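Local coordinates for organic hydroperoxide resistance protein (Legionella pneumophila, PDB 6MJN), which probably reduces organic hydroperoxides through an active-site cysteine pair, as peroxidases of the OsmC/Ohr family do, and so protects the bacterium from oxidative stress, at the interface of chains A and B. Residues are numbered along the deposited sequence; one frame, centred on the assembly and turned at random. Chains: chain A/B, Organic hydroperoxide resistance protein.

The interface of chains A and B. Residues chain A 41, 52, 54-55, 89; chain B 13-15.
A:Val89 and B:Thr15 pair as an antiparallel beta bridge, through which strand 13-20 of chain B joins strand 82-93 of chain A in the two-fold dimer typical of the OsmC/Ohr family. A:Val89 N donates to B:Thr15 O at 2.8 Å, and B:Thr15 N returns a bond to A:Val89 O at 2.9 Å; both are close to straight. Strand 13-20 of chain B thus lies against strand 82-93 of chain A and probably extends its sheet; the two-fold axis supplies the reciprocal pairing with the chains exchanged.

Side-chain hydrogen bonds tie the same strand to the N-terminal end of helix 53-75 and to A:Asn52, the loop residue just before it. With chi1 of B:Tyr13 at 173°, CG lies opposite the backbone N and the phenol extends toward A:Asn52, whose amide comes to meet it from the opposite direction. ND2 of A:Asn52 donates to the phenol OH of B:Tyr13 at 2.9 Å, nearly straight and close to the amide plane, although amide and ring are turned 78° apart. The other branch of that amide, OD1, accepts the backbone N of A:Gln55 at 2.9 Å, a cap on the first turn of the helix that fixes the rotation of the amide and points ND2 at the tyrosine. A:Gln55 reaches across B:Thr15 at about a right angle, and its NE2 gives the threonine hydroxyl OG1 a longer, more bent bond of 3.3 Å.

Apolar contacts hold the phenol ring from different sides. A:Pro41 lays CG over the centre of one face, 4.0 Å from the ring centroid, in a CH-pi contact, while its CB lies 3.6 Å from CE1 of B:Tyr13. At the ring edge, in plane, stands CB of A:Glu54, 3.9 Å from CE2 of B:Tyr13.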
# COMPACT_ATOMS: atom_id res chain seq x y z
N PRO A 41 -14.36 5.76 -5.60
CA PRO A 41 -14.68 7.11 -5.10
C PRO A 41 -15.53 7.88 -6.10
O PRO A 41 -15.54 7.59 -7.30
CB PRO A 41 -13.31 7.78 -4.91
CG PRO A 41 -12.35 6.93 -5.67
CD PRO A 41 -12.90 5.54 -5.72
N ASN A 52 -10.71 2.27 -0.38
CA ASN A 52 -10.24 1.97 -1.73
C ASN A 52 -8.72 1.76 -1.67
O ASN A 52 -8.09 1.99 -0.62
CB ASN A 52 -10.61 3.12 -2.70
CG ASN A 52 -10.02 4.46 -2.28
OD1 ASN A 52 -8.80 4.62 -2.20
ND2 ASN A 52 -10.90 5.44 -2.02
N GLU A 54 -6.18 3.38 -2.86
CA GLU A 54 -5.35 4.55 -2.60
C GLU A 54 -5.35 4.92 -1.12
O GLU A 54 -4.32 5.34 -0.58
CB GLU A 54 -5.82 5.74 -3.45
CG GLU A 54 -5.51 5.61 -4.95
CD GLU A 54 -6.24 4.42 -5.61
OE1 GLU A 54 -7.48 4.36 -5.51
OE2 GLU A 54 -5.56 3.54 -6.18
N GLN A 55 -6.50 4.82 -0.46
CA GLN A 55 -6.54 5.04 0.99
C GLN A 55 -5.75 3.99 1.75
O GLN A 55 -5.07 4.31 2.73
CB GLN A 55 -7.99 5.07 1.49
CG GLN A 55 -8.80 6.24 0.99
CD GLN A 55 -10.06 6.44 1.78
OE1 GLN A 55 -10.62 5.47 2.31
NE2 GLN A 55 -10.51 7.69 1.90
N VAL A 89 -1.96 10.88 -0.86
CA VAL A 89 -1.81 10.03 -2.04
C VAL A 89 -2.77 10.51 -3.11
O VAL A 89 -3.97 10.67 -2.84
CB VAL A 89 -2.08 8.56 -1.71
CG1 VAL A 89 -2.13 7.73 -2.99
CG2 VAL A 89 -0.99 8.04 -0.78
N TYR B 13 -7.88 12.31 -8.00
CA TYR B 13 -8.36 11.90 -6.69
C TYR B 13 -7.21 12.05 -5.72
O TYR B 13 -6.06 11.76 -6.06
CB TYR B 13 -8.86 10.44 -6.72
CG TYR B 13 -9.22 9.87 -5.37
CD1 TYR B 13 -10.35 10.32 -4.68
CD2 TYR B 13 -8.44 8.88 -4.79
CE1 TYR B 13 -10.69 9.79 -3.43
CE2 TYR B 13 -8.77 8.34 -3.54
CZ TYR B 13 -9.89 8.80 -2.87
OH TYR B 13 -10.22 8.29 -1.64
N THR B 14 -7.51 12.53 -4.52
CA THR B 14 -6.48 12.69 -3.50
C THR B 14 -7.06 12.25 -2.16
O THR B 14 -8.20 12.57 -1.84
CB THR B 14 -5.98 14.14 -3.42
OG1 THR B 14 -5.41 14.52 -4.68
CG2 THR B 14 -4.94 14.31 -2.34
N THR B 15 -6.27 11.52 -1.38
CA THR B 15 -6.72 11.09 -0.06
C THR B 15 -5.58 11.33 0.91
O THR B 15 -4.41 11.30 0.54
CB THR B 15 -7.20 9.61 -0.07
OG1 THR B 15 -7.69 9.25 1.22
CG2 THR B 15 -6.07 8.65 -0.46